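Local coordinates for rhodanese domain-containing protein (Thermoplasma volcanium GSS1, PDB 3GK5) that is of unknown function but, as the rhodanese-like domain of a longer protein, may take part in sulfur transfer, at residues E47-L52 / E73-L78; D55-V60 / N81-E86; T19-R24 / N36-P41; A59-H64 / G87-W92; N7-Y12 / E95-V100. All coordinates share one frame; numbering follows the deposited sequence.

Interaction 1 (E47-L52 / E73-L78); sequences EKWKIL and EFLSQL
With chi1 at 70°, CG of W49 stands between its own backbone N and carbonyl carbon, and the indole starts out on the side of 73-78. CD1 of L78 sits over the centre of the six-membered ring of W49, 3.5 Å from its centroid and 4° off the normal, a CH-pi contact over the face. F74 comes to the same face further along. Its ring edge points at the five-membered ring, the planes 83° apart in a T-shaped pair whose nearest atoms are F74 CE2 and W49 CD1 at 4.1 Å. The opposite face of the indole is covered near its rim by CG of K50. At the base of the ring, CD2 of L75 touches CB of W49 at 3.8 Å, and the other methyl, CD1, meets CD2 of L52 at 4.1 Å. An alanine in place of W49 would probably leave the L78 methyl and the F74 edge without their aromatic partner and open a gap between the backbone at this position and helix 66-76. Thus the turn after helix 42-48 packs at the surface on the last part of helix 66-76 and on L78 just past it, with L80 of the following loop touching W49, L52 and L75, while L21 of strand 19-22 and I82 of strand 82-85 pack against L75.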
# COMPACT_ATOMS: atom_id res chain seq x y z
N GLU A 47 16.02 -1.07 2.30
CA GLU A 47 16.75 -0.68 3.49
C GLU A 47 15.90 -0.34 4.70
O GLU A 47 16.38 -0.38 5.84
CB GLU A 47 17.66 0.53 3.22
CG GLU A 47 18.76 0.32 2.19
CD GLU A 47 18.32 0.65 0.77
OE1 GLU A 47 17.77 1.76 0.56
OE2 GLU A 47 18.54 -0.19 -0.13
N LYS A 48 14.63 0.00 4.49
CA LYS A 48 13.80 0.38 5.62
C LYS A 48 12.53 -0.42 5.82
O LYS A 48 11.55 0.09 6.37
CB LYS A 48 13.48 1.87 5.51
CG LYS A 48 14.73 2.73 5.31
CD LYS A 48 14.56 4.15 5.82
CE LYS A 48 13.46 4.90 5.09
NZ LYS A 48 13.35 6.30 5.59
N TRP A 49 12.54 -1.68 5.40
CA TRP A 49 11.36 -2.52 5.57
C TRP A 49 11.34 -3.11 6.98
O TRP A 49 10.34 -3.68 7.41
CB TRP A 49 11.38 -3.67 4.56
CG TRP A 49 12.44 -4.67 4.85
CD1 TRP A 49 13.73 -4.66 4.40
CD2 TRP A 49 12.31 -5.83 5.67
NE1 TRP A 49 14.41 -5.75 4.89
CE2 TRP A 49 13.57 -6.48 5.67
CE3 TRP A 49 11.26 -6.39 6.41
CZ2 TRP A 49 13.80 -7.67 6.39
CZ3 TRP A 49 11.49 -7.57 7.12
CH2 TRP A 49 12.75 -8.19 7.10
N LYS A 50 12.46 -2.96 7.68
CA LYS A 50 12.61 -3.47 9.03
C LYS A 50 11.71 -2.70 9.98
O LYS A 50 11.38 -3.17 11.07
CB LYS A 50 14.08 -3.37 9.46
CG LYS A 50 15.05 -3.87 8.38
CD LYS A 50 16.49 -4.05 8.87
CE LYS A 50 17.10 -2.79 9.46
NZ LYS A 50 16.62 -2.50 10.85
N ILE A 51 11.32 -1.51 9.55
CA ILE A 51 10.47 -0.65 10.35
C ILE A 51 9.03 -1.17 10.38
O ILE A 51 8.21 -0.68 11.14
CB ILE A 51 10.48 0.77 9.79
CG1 ILE A 51 11.92 1.16 9.43
CG2 ILE A 51 9.91 1.74 10.81
CD1 ILE A 51 12.05 2.48 8.70
N LEU A 52 8.75 -2.16 9.55
CA LEU A 52 7.42 -2.74 9.46
C LEU A 52 7.11 -3.71 10.60
O LEU A 52 7.95 -4.53 10.97
CB LEU A 52 7.26 -3.45 8.12
CG LEU A 52 6.80 -2.61 6.92
CD1 LEU A 52 7.16 -1.15 7.10
CD2 LEU A 52 7.41 -3.17 5.66
N GLU A 73 6.02 -9.40 -3.35
CA GLU A 73 6.81 -10.61 -3.54
C GLU A 73 8.05 -10.58 -2.65
O GLU A 73 8.54 -11.62 -2.22
CB GLU A 73 7.24 -10.74 -5.01
CG GLU A 73 6.55 -11.86 -5.79
CD GLU A 73 7.05 -13.24 -5.37
OE1 GLU A 73 6.73 -13.69 -4.26
OE2 GLU A 73 7.78 -13.87 -6.16
N PHE A 74 8.53 -9.38 -2.37
CA PHE A 74 9.71 -9.19 -1.54
C PHE A 74 9.39 -9.37 -0.06
O PHE A 74 10.03 -10.15 0.63
CB PHE A 74 10.28 -7.79 -1.79
CG PHE A 74 11.49 -7.47 -0.96
CD1 PHE A 74 12.67 -8.18 -1.11
CD2 PHE A 74 11.44 -6.43 -0.02
CE1 PHE A 74 13.80 -7.87 -0.34
CE2 PHE A 74 12.55 -6.12 0.76
CZ PHE A 74 13.73 -6.84 0.60
N LEU A 75 8.38 -8.65 0.43
CA LEU A 75 8.02 -8.73 1.84
C LEU A 75 7.29 -10.02 2.21
O LEU A 75 7.22 -10.38 3.39
CB LEU A 75 7.16 -7.53 2.22
CG LEU A 75 7.69 -6.15 1.85
CD1 LEU A 75 6.62 -5.12 2.11
CD2 LEU A 75 8.96 -5.84 2.64
N SER A 76 6.75 -10.72 1.22
CA SER A 76 6.02 -11.95 1.47
C SER A 76 6.97 -13.07 1.87
O SER A 76 6.64 -13.92 2.69
CB SER A 76 5.23 -12.38 0.23
OG SER A 76 6.09 -12.91 -0.75
N GLN A 77 8.16 -13.07 1.28
CA GLN A 77 9.14 -14.10 1.58
C GLN A 77 9.85 -13.80 2.89
O GLN A 77 10.58 -14.64 3.41
CB GLN A 77 10.16 -14.22 0.45
CG GLN A 77 9.55 -14.34 -0.94
CD GLN A 77 10.61 -14.39 -2.03
OE1 GLN A 77 11.43 -15.31 -2.07
NE2 GLN A 77 10.59 -13.40 -2.92
N LEU A 78 9.64 -12.60 3.43
CA LEU A 78 10.28 -12.22 4.68
C LEU A 78 9.33 -12.47 5.85
O LEU A 78 9.56 -11.98 6.96
CB LEU A 78 10.70 -10.75 4.66
CG LEU A 78 11.71 -10.36 3.58
CD1 LEU A 78 11.80 -8.85 3.49
CD2 LEU A 78 13.07 -10.97 3.89

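Interaction 2 (D55-V60 / N81-E86); sequences DKKYAV and NIVDVE
Y58 with I82, A59 with V83 and V60 with D84 pair in parallel register, joining the two strands of a beta-alpha-beta unit whose helix is 66-76. The first shell is a ladder of four backbone bonds. Y58 N gives to N81 O at 2.8 Å and V83 N to Y58 O at 2.8 Å; then V60 N gives to V83 O at 2.8 Å and V85 N to V60 O at 3.0 Å. On one face CB of Y58 lies 3.9 Å from CG2 of I82, with V60 side by side with I82 and pointing the same way. On the other, CB of A59 touches CG2 of V83 and of V85, both at 4.0 Å. K57, with CG anti to the backbone N (chi1 178°), bends along its chain and crosses V83 at about a right angle, NZ lying 3.7 Å from V83 CG1. Beyond the segments, NZ bonds to Y18 OH. An alanine in place of K57 would remove this amine, and would probably leave Y18 OH without that partner and a gap beside V83 CG1. Further out, V72 of helix 66-76 covers V60, I82 and D84, S68 OG and Y3 OH hold the carboxylate of D84, and I6 packs on V83 and V85. Beside K56 and N81, a water accepts from N81 N at 3.1 Å and lies close to K56 O.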
# COMPACT_ATOMS: atom_id res chain seq x y z
N ASP A 55 3.19 -7.95 13.44
CA ASP A 55 1.84 -8.17 13.95
C ASP A 55 0.80 -7.32 13.24
O ASP A 55 -0.27 -7.06 13.79
CB ASP A 55 1.79 -7.86 15.44
CG ASP A 55 2.10 -6.41 15.73
OD1 ASP A 55 3.21 -5.95 15.39
OD2 ASP A 55 1.23 -5.72 16.30
N LYS A 56 1.10 -6.88 12.02
CA LYS A 56 0.16 -6.08 11.27
C LYS A 56 -0.15 -6.69 9.93
O LYS A 56 0.63 -7.48 9.40
CB LYS A 56 0.68 -4.66 11.08
CG LYS A 56 0.60 -3.82 12.32
CD LYS A 56 1.24 -2.48 12.09
CE LYS A 56 1.36 -1.71 13.38
NZ LYS A 56 2.33 -0.59 13.20
N LYS A 57 -1.31 -6.31 9.39
CA LYS A 57 -1.77 -6.77 8.08
C LYS A 57 -1.63 -5.56 7.16
O LYS A 57 -2.40 -4.61 7.24
CB LYS A 57 -3.24 -7.18 8.18
CG LYS A 57 -3.88 -7.63 6.88
CD LYS A 57 -3.51 -9.06 6.54
CE LYS A 57 -4.73 -9.86 6.05
NZ LYS A 57 -5.19 -9.48 4.68
N TYR A 58 -0.63 -5.60 6.28
CA TYR A 58 -0.40 -4.49 5.37
C TYR A 58 -1.05 -4.61 4.00
O TYR A 58 -1.17 -5.70 3.44
CB TYR A 58 1.11 -4.27 5.18
CG TYR A 58 1.84 -3.81 6.43
CD1 TYR A 58 2.54 -4.72 7.23
CD2 TYR A 58 1.84 -2.47 6.79
CE1 TYR A 58 3.24 -4.29 8.36
CE2 TYR A 58 2.53 -2.03 7.91
CZ TYR A 58 3.22 -2.93 8.69
OH TYR A 58 3.89 -2.48 9.80
N ALA A 59 -1.47 -3.47 3.48
CA ALA A 59 -2.07 -3.38 2.15
C ALA A 59 -1.12 -2.48 1.35
O ALA A 59 -1.08 -1.26 1.55
CB ALA A 59 -3.48 -2.76 2.25
N VAL A 60 -0.35 -3.08 0.45
CA VAL A 60 0.62 -2.33 -0.34
C VAL A 60 -0.02 -1.70 -1.55
O VAL A 60 -0.56 -2.39 -2.42
CB VAL A 60 1.77 -3.23 -0.83
CG1 VAL A 60 2.91 -2.36 -1.31
CG2 VAL A 60 2.21 -4.15 0.28
N ASN A 81 2.84 -10.25 6.77
CA ASN A 81 1.45 -10.40 6.37
C ASN A 81 1.06 -9.15 5.56
O ASN A 81 0.53 -8.19 6.12
CB ASN A 81 0.59 -10.55 7.62
CG ASN A 81 -0.86 -10.75 7.30
OD1 ASN A 81 -1.20 -11.20 6.20
ND2 ASN A 81 -1.72 -10.44 8.25
N ILE A 82 1.34 -9.18 4.26
CA ILE A 82 1.02 -8.07 3.36
C ILE A 82 0.24 -8.55 2.15
O ILE A 82 0.33 -9.71 1.77
CB ILE A 82 2.29 -7.33 2.84
CG1 ILE A 82 2.86 -8.04 1.61
CG2 ILE A 82 3.34 -7.24 3.94
CD1 ILE A 82 3.39 -9.43 1.86
N VAL A 83 -0.52 -7.64 1.55
CA VAL A 83 -1.33 -7.95 0.38
C VAL A 83 -1.14 -6.84 -0.65
O VAL A 83 -0.80 -5.72 -0.28
CB VAL A 83 -2.81 -8.02 0.75
CG1 VAL A 83 -3.05 -9.17 1.73
CG2 VAL A 83 -3.23 -6.70 1.37
N ASP A 84 -1.37 -7.14 -1.92
CA ASP A 84 -1.22 -6.15 -2.99
C ASP A 84 -2.59 -5.55 -3.31
O ASP A 84 -3.59 -6.27 -3.34
CB ASP A 84 -0.63 -6.83 -4.24
CG ASP A 84 -0.37 -5.86 -5.38
OD1 ASP A 84 0.15 -4.75 -5.12
OD2 ASP A 84 -0.66 -6.20 -6.55
N VAL A 85 -2.64 -4.24 -3.52
CA VAL A 85 -3.91 -3.57 -3.84
C VAL A 85 -4.07 -3.40 -5.35
O VAL A 85 -3.32 -2.67 -6.00
CB VAL A 85 -4.00 -2.17 -3.17
CG1 VAL A 85 -5.34 -1.53 -3.51
CG2 VAL A 85 -3.83 -2.28 -1.67
N GLU A 86 -5.07 -4.08 -5.90
CA GLU A 86 -5.35 -4.05 -7.33
C GLU A 86 -5.72 -2.67 -7.88
O GLU A 86 -6.55 -1.97 -7.31
CB GLU A 86 -6.48 -5.03 -7.64
CG GLU A 86 -6.21 -6.42 -7.07
CD GLU A 86 -7.46 -7.27 -6.96
OE1 GLU A 86 -7.33 -8.43 -6.50
OE2 GLU A 86 -8.56 -6.79 -7.32
O HOH W 1 3.33 -8.26 9.08

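Interaction 3 (T19-R24 / N36-P41); sequences TVLDVR and NSINIP
One side-chain nitrogen of N39 serves two carbonyls at once: ND2 donates to D22 O at 2.7 Å and to R24 O at 3.1 Å. A chi1 of -177° puts CG of N39 anti to its backbone N, and the amide beyond it lies across the carbonyls of D22 and R24, with both acceptor oxygens in its plane. D22 O is doubly gripped in turn, since I40 N also gives to it at 2.8 Å and comes from the opposite face of the carbonyl plane. The chain leaves strand 19-22 in an Asx turn, D22 OD2 taking R24 N at 2.9 Å. R24 then folds back and grips the same carboxylate side-on, NE spread over both oxygens and NH2 in a salt bridge to OD1 at 3.2 Å, with NH2 further bonded to G32 O. This is the L-D-V-R-E-P run familiar in rhodanese sequences, set within the beta-alpha-beta unit formed by strand 19-22, helix 26-29 and strand 38-39, the last at one border of the parallel sheet. D22 N gives to I38 O at 2.8 Å, and I38 N gives to V20 O. A water donates to D22 OD1 at 2.8 Å and also to OG of S37, a hydroxyl that is bonded to I34 O besides. On the far face L21 and I38 lie side by side, CD2 of L21 reaching CG2 of I38 at 3.8 Å and touching I40 as well.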
# COMPACT_ATOMS: atom_id res chain seq x y z
N THR A 19 -3.24 -1.70 7.31
CA THR A 19 -2.36 -0.56 7.50
C THR A 19 -1.77 -0.34 6.12
O THR A 19 -0.85 -1.02 5.72
CB THR A 19 -1.21 -0.88 8.45
OG1 THR A 19 -1.73 -1.11 9.77
CG2 THR A 19 -0.21 0.27 8.48
N VAL A 20 -2.34 0.61 5.39
CA VAL A 20 -1.90 0.90 4.03
C VAL A 20 -0.44 1.30 3.94
O VAL A 20 -0.00 2.23 4.62
CB VAL A 20 -2.75 2.04 3.43
CG1 VAL A 20 -2.34 2.29 2.01
CG2 VAL A 20 -4.22 1.69 3.52
N LEU A 21 0.32 0.60 3.09
CA LEU A 21 1.74 0.93 2.88
C LEU A 21 1.84 1.53 1.48
O LEU A 21 1.63 0.83 0.48
CB LEU A 21 2.61 -0.33 2.93
CG LEU A 21 4.05 -0.21 3.43
CD1 LEU A 21 4.85 -1.36 2.85
CD2 LEU A 21 4.68 1.11 3.04
N ASP A 22 2.17 2.81 1.40
CA ASP A 22 2.28 3.49 0.11
C ASP A 22 3.74 3.49 -0.31
O ASP A 22 4.57 4.16 0.31
CB ASP A 22 1.74 4.92 0.23
CG ASP A 22 1.59 5.60 -1.11
OD1 ASP A 22 0.60 6.36 -1.25
OD2 ASP A 22 2.44 5.39 -2.01
N VAL A 23 4.05 2.74 -1.37
CA VAL A 23 5.41 2.60 -1.86
C VAL A 23 5.79 3.52 -3.01
O VAL A 23 6.80 3.31 -3.68
CB VAL A 23 5.67 1.16 -2.28
CG1 VAL A 23 5.34 0.23 -1.12
CG2 VAL A 23 4.83 0.82 -3.49
N ARG A 24 4.99 4.55 -3.21
CA ARG A 24 5.23 5.53 -4.26
C ARG A 24 6.23 6.56 -3.74
O ARG A 24 6.53 6.59 -2.55
CB ARG A 24 3.91 6.24 -4.62
CG ARG A 24 2.82 5.30 -5.10
CD ARG A 24 1.60 6.07 -5.56
NE ARG A 24 0.96 6.76 -4.44
CZ ARG A 24 0.15 7.80 -4.57
NH1 ARG A 24 -0.13 8.28 -5.77
NH2 ARG A 24 -0.38 8.35 -3.49
N ASN A 36 -3.69 7.71 6.98
CA ASN A 36 -2.81 6.97 7.88
C ASN A 36 -1.92 5.96 7.17
O ASN A 36 -1.36 5.07 7.81
CB ASN A 36 -3.63 6.26 8.96
CG ASN A 36 -4.56 7.20 9.72
OD1 ASN A 36 -4.13 8.26 10.20
ND2 ASN A 36 -5.82 6.82 9.84
N SER A 37 -1.78 6.08 5.86
CA SER A 37 -0.92 5.15 5.14
C SER A 37 0.54 5.55 5.33
O SER A 37 0.90 6.71 5.14
CB SER A 37 -1.28 5.11 3.64
OG SER A 37 -0.80 6.25 2.95
N ILE A 38 1.38 4.60 5.74
CA ILE A 38 2.79 4.87 5.93
C ILE A 38 3.44 4.89 4.55
O ILE A 38 3.13 4.04 3.70
CB ILE A 38 3.48 3.78 6.76
CG1 ILE A 38 5.01 3.97 6.70
CG2 ILE A 38 3.09 2.40 6.23
CD1 ILE A 38 5.51 5.32 7.21
N ASN A 39 4.34 5.84 4.34
CA ASN A 39 5.01 5.99 3.05
C ASN A 39 6.44 5.46 3.02
O ASN A 39 7.32 5.96 3.73
CB ASN A 39 5.01 7.46 2.64
CG ASN A 39 5.63 7.69 1.27
OD1 ASN A 39 6.19 8.77 1.02
ND2 ASN A 39 5.53 6.71 0.37
N ILE A 40 6.66 4.44 2.21
CA ILE A 40 7.97 3.87 2.02
C ILE A 40 8.18 3.66 0.52
O ILE A 40 7.65 2.72 -0.07
CB ILE A 40 8.16 2.53 2.73
CG1 ILE A 40 8.04 2.71 4.25
CG2 ILE A 40 9.56 1.97 2.41
CD1 ILE A 40 8.10 1.42 5.05
N PRO A 41 8.95 4.56 -0.12
CA PRO A 41 9.21 4.43 -1.56
C PRO A 41 9.97 3.14 -1.82
O PRO A 41 10.78 2.74 -1.00
CB PRO A 41 10.05 5.67 -1.86
CG PRO A 41 9.54 6.67 -0.87
CD PRO A 41 9.44 5.85 0.40
O HOH W 2 -1.71 5.73 0.16

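Interaction 4 (A59-H64 / G87-W92); sequences AVICAH and GGIQSW
The loop that starts at C62, where active rhodaneses carry their catalytic cysteine, is tied to the first turn of helix 88-94. C62 O accepts from I89 N at 2.7 Å, met almost head-on at a C=O...N angle of 167°, and A63 O accepts from Q90 N at 3.1 Å. Two successive carbonyls of the loop are thus taken up by two successive amides of the helix start. G88 makes the approach possible: it has positive phi, and a side chain there would run into the loop carbonyls. Beside these bonds CD1 of I61 packs on CB of I89 at 3.9 Å, while CD2 of H64 comes to 3.2 Å from OE1 of Q90, the oxygen lying near the imidazole plane and the amide turned 70° to it. I61 ends strand 58-61 and also touches V85 of strand 82-85; C62 faces R67 and S68 of helix 66-76, and R24 reaches I89 from the loop after strand 19-22.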
# COMPACT_ATOMS: atom_id res chain seq x y z
N ALA A 59 -1.47 -3.47 3.48
CA ALA A 59 -2.07 -3.38 2.15
C ALA A 59 -1.12 -2.48 1.35
O ALA A 59 -1.08 -1.26 1.55
CB ALA A 59 -3.48 -2.76 2.25
N VAL A 60 -0.35 -3.08 0.45
CA VAL A 60 0.62 -2.33 -0.34
C VAL A 60 -0.02 -1.70 -1.55
O VAL A 60 -0.56 -2.39 -2.42
CB VAL A 60 1.77 -3.23 -0.83
CG1 VAL A 60 2.91 -2.36 -1.31
CG2 VAL A 60 2.21 -4.15 0.28
N ILE A 61 0.05 -0.38 -1.60
CA ILE A 61 -0.56 0.32 -2.70
C ILE A 61 0.46 1.01 -3.57
O ILE A 61 1.54 1.40 -3.13
CB ILE A 61 -1.56 1.34 -2.19
CG1 ILE A 61 -2.48 1.78 -3.34
CG2 ILE A 61 -0.83 2.51 -1.58
CD1 ILE A 61 -3.91 2.09 -2.89
N CYS A 62 0.09 1.18 -4.82
CA CYS A 62 0.96 1.80 -5.79
C CYS A 62 0.15 2.79 -6.64
O CYS A 62 -1.03 2.99 -6.38
CB CYS A 62 1.53 0.67 -6.64
SG CYS A 62 2.58 1.20 -7.88
N ALA A 63 0.75 3.41 -7.63
CA ALA A 63 -0.03 4.34 -8.46
C ALA A 63 -0.98 3.52 -9.31
O ALA A 63 -2.17 3.84 -9.42
CB ALA A 63 0.89 5.19 -9.36
N HIS A 64 -0.46 2.45 -9.91
CA HIS A 64 -1.26 1.58 -10.76
C HIS A 64 -1.18 0.11 -10.36
O HIS A 64 -2.04 -0.67 -10.73
CB HIS A 64 -0.83 1.73 -12.22
CG HIS A 64 -0.73 3.15 -12.67
ND1 HIS A 64 0.47 3.82 -12.76
CD2 HIS A 64 -1.69 4.05 -12.99
CE1 HIS A 64 0.25 5.07 -13.11
NE2 HIS A 64 -1.05 5.24 -13.26
N GLY A 87 -5.10 -2.30 -8.99
CA GLY A 87 -5.38 -1.02 -9.62
C GLY A 87 -4.63 0.17 -9.06
O GLY A 87 -4.67 1.26 -9.63
N GLY A 88 -3.95 -0.03 -7.93
CA GLY A 88 -3.22 1.06 -7.32
C GLY A 88 -4.18 2.05 -6.68
O GLY A 88 -5.35 1.73 -6.44
N ILE A 89 -3.68 3.24 -6.38
CA ILE A 89 -4.51 4.28 -5.78
C ILE A 89 -5.32 4.93 -6.91
O ILE A 89 -6.28 5.65 -6.66
CB ILE A 89 -3.64 5.32 -5.05
CG1 ILE A 89 -4.50 6.17 -4.12
CG2 ILE A 89 -2.93 6.21 -6.06
CD1 ILE A 89 -3.68 6.96 -3.10
N GLN A 90 -4.91 4.67 -8.15
CA GLN A 90 -5.62 5.21 -9.30
C GLN A 90 -7.02 4.60 -9.26
O GLN A 90 -8.01 5.31 -9.29
CB GLN A 90 -4.91 4.80 -10.60
CG GLN A 90 -5.73 5.08 -11.86
CD GLN A 90 -5.09 4.51 -13.12
OE1 GLN A 90 -4.78 3.32 -13.19
NE2 GLN A 90 -4.90 5.36 -14.12
N SER A 91 -7.07 3.27 -9.17
CA SER A 91 -8.34 2.55 -9.12
C SER A 91 -9.14 3.00 -7.91
O SER A 91 -10.34 3.23 -7.99
CB SER A 91 -8.07 1.05 -9.04
OG SER A 91 -9.26 0.33 -8.76
N TRP A 92 -8.46 3.13 -6.78
CA TRP A 92 -9.09 3.56 -5.54
C TRP A 92 -9.86 4.87 -5.73
O TRP A 92 -10.98 5.02 -5.25
CB TRP A 92 -8.01 3.70 -4.46
CG TRP A 92 -8.42 4.41 -3.23
CD1 TRP A 92 -8.50 5.77 -3.05
CD2 TRP A 92 -8.80 3.82 -1.99
NE1 TRP A 92 -8.90 6.05 -1.77
CE2 TRP A 92 -9.09 4.88 -1.09
CE3 TRP A 92 -8.92 2.50 -1.54
CZ2 TRP A 92 -9.49 4.66 0.22
CZ3 TRP A 92 -9.32 2.28 -0.23
CH2 TRP A 92 -9.61 3.36 0.64

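Interaction 5 (N7-Y12 / E95-V100); sequences NAADLY and EGYPVV
The rings of Y12 and Y97 overlap at a slant, helix 8-13 offering one and the other coming from the loop that leaves helix 88-94 through a Schellman motif at G96. Their planes are 32° apart and their centroids 4.8 Å, an oblique meeting in which CD2 of Y97 lies over the rim of the Y12 ring. With chi1 at 179°, CG of Y12 is anti to its backbone N and lies 3.7 Å from CD2 of Y97. CB of Y12 covers the Y97 face in a CH-pi contact, 4.2 Å from the centroid. P98 crosses Y12 at about a right angle, its CG 3.5 Å from CE2. Further back along the helix, CB of A8 touches CE1 of Y97 at 3.9 Å. W92 joins the cluster: its ring meets that of Y97, and its NE1 donates to P98 O. The contact thus packs helix 8-13 against the closing loop by aromatic and apolar surfaces. The far end of Y97 rests on the helix, OH 3.3 Å from CB of A9.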
# COMPACT_ATOMS: atom_id res chain seq x y z
N ASN A 7 -9.04 -6.27 -3.53
CA ASN A 7 -9.84 -5.30 -4.27
C ASN A 7 -9.92 -3.99 -3.50
O ASN A 7 -9.73 -3.96 -2.28
CB ASN A 7 -11.24 -5.87 -4.47
CG ASN A 7 -12.05 -5.09 -5.47
OD1 ASN A 7 -13.28 -5.11 -5.44
ND2 ASN A 7 -11.36 -4.41 -6.38
N ALA A 8 -10.22 -2.89 -4.20
CA ALA A 8 -10.35 -1.59 -3.56
C ALA A 8 -11.52 -1.59 -2.58
O ALA A 8 -11.39 -1.18 -1.43
CB ALA A 8 -10.56 -0.51 -4.60
N ALA A 9 -12.67 -2.06 -3.06
CA ALA A 9 -13.87 -2.11 -2.23
C ALA A 9 -13.59 -2.93 -0.98
O ALA A 9 -14.04 -2.58 0.11
CB ALA A 9 -15.02 -2.72 -3.02
N ASP A 10 -12.85 -4.02 -1.15
CA ASP A 10 -12.50 -4.89 -0.03
C ASP A 10 -11.69 -4.12 1.00
O ASP A 10 -12.02 -4.10 2.18
CB ASP A 10 -11.68 -6.09 -0.53
CG ASP A 10 -12.52 -7.11 -1.27
OD1 ASP A 10 -11.94 -7.83 -2.11
OD2 ASP A 10 -13.74 -7.19 -1.01
N LEU A 11 -10.61 -3.48 0.53
CA LEU A 11 -9.76 -2.71 1.42
C LEU A 11 -10.55 -1.67 2.21
O LEU A 11 -10.44 -1.60 3.43
CB LEU A 11 -8.64 -2.01 0.63
CG LEU A 11 -7.71 -1.07 1.42
CD1 LEU A 11 -7.19 -1.74 2.67
CD2 LEU A 11 -6.55 -0.66 0.53
N TYR A 12 -11.34 -0.87 1.51
CA TYR A 12 -12.12 0.18 2.15
C TYR A 12 -13.08 -0.36 3.20
O TYR A 12 -13.24 0.23 4.27
CB TYR A 12 -12.89 0.98 1.10
CG TYR A 12 -13.77 2.07 1.67
CD1 TYR A 12 -15.15 1.89 1.80
CD2 TYR A 12 -13.22 3.29 2.07
CE1 TYR A 12 -15.96 2.90 2.31
CE2 TYR A 12 -14.02 4.31 2.59
CZ TYR A 12 -15.39 4.11 2.71
OH TYR A 12 -16.18 5.11 3.21
N GLU A 95 -12.87 4.69 -8.30
CA GLU A 95 -14.06 4.11 -7.69
C GLU A 95 -14.70 5.05 -6.68
O GLU A 95 -15.67 4.69 -6.02
CB GLU A 95 -13.72 2.79 -7.01
CG GLU A 95 -14.26 1.57 -7.73
CD GLU A 95 -13.33 1.05 -8.79
OE1 GLU A 95 -13.79 0.25 -9.64
OE2 GLU A 95 -12.14 1.42 -8.78
N GLY A 96 -14.15 6.25 -6.56
CA GLY A 96 -14.70 7.22 -5.63
C GLY A 96 -14.45 6.92 -4.17
O GLY A 96 -15.38 6.83 -3.37
N TYR A 97 -13.19 6.76 -3.80
CA TYR A 97 -12.88 6.49 -2.41
C TYR A 97 -12.12 7.64 -1.78
O TYR A 97 -11.34 8.33 -2.43
CB TYR A 97 -12.11 5.18 -2.30
CG TYR A 97 -13.00 3.96 -2.45
CD1 TYR A 97 -12.73 2.99 -3.42
CD2 TYR A 97 -14.08 3.76 -1.59
CE1 TYR A 97 -13.52 1.85 -3.52
CE2 TYR A 97 -14.87 2.62 -1.69
CZ TYR A 97 -14.58 1.67 -2.65
OH TYR A 97 -15.34 0.52 -2.71
N PRO A 98 -12.35 7.87 -0.49
CA PRO A 98 -11.72 8.96 0.27
C PRO A 98 -10.19 8.98 0.23
O PRO A 98 -9.52 7.97 0.49
CB PRO A 98 -12.27 8.76 1.67
CG PRO A 98 -12.44 7.28 1.76
CD PRO A 98 -13.07 6.96 0.42
N VAL A 99 -9.67 10.15 -0.09
CA VAL A 99 -8.24 10.36 -0.16
C VAL A 99 -7.91 11.67 0.57
O VAL A 99 -8.72 12.59 0.59
CB VAL A 99 -7.76 10.38 -1.65
CG1 VAL A 99 -7.88 11.77 -2.24
CG2 VAL A 99 -6.36 9.84 -1.74
N VAL A 100 -6.73 11.72 1.17
CA VAL A 100 -6.28 12.89 1.93
C VAL A 100 -5.22 13.73 1.22
O VAL A 100 -4.33 13.19 0.56
CB VAL A 100 -5.71 12.47 3.29
CG1 VAL A 100 -5.16 13.68 4.02
CG2 VAL A 100 -6.79 11.79 4.12

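How the interactions relate
From the N terminus, helix 8-13 opens the outermost loop, closed only when 95-100 returns to it in interaction 5; all the others nest within. Interaction 3 closes first, joining strands 19-22 and 38-39 before interactions 1, 2 and 4 open. Interaction 1 then starts at the end of helix 42-48 and crosses interactions 2 and 4, since 55-60 and 59-64 leave before 73-78 arrives. Interactions 2 and 4 share A59 and V60: one pairs strand 58-61 with strand 82-85, the other ties the loop after strand 58-61 to helix 88-94. Strands 58-61 and 19-22 are sheet neighbours, linking interactions 2 and 4 to interaction 3, while interactions 1 and 5 lie on opposite sides of the chain's centre.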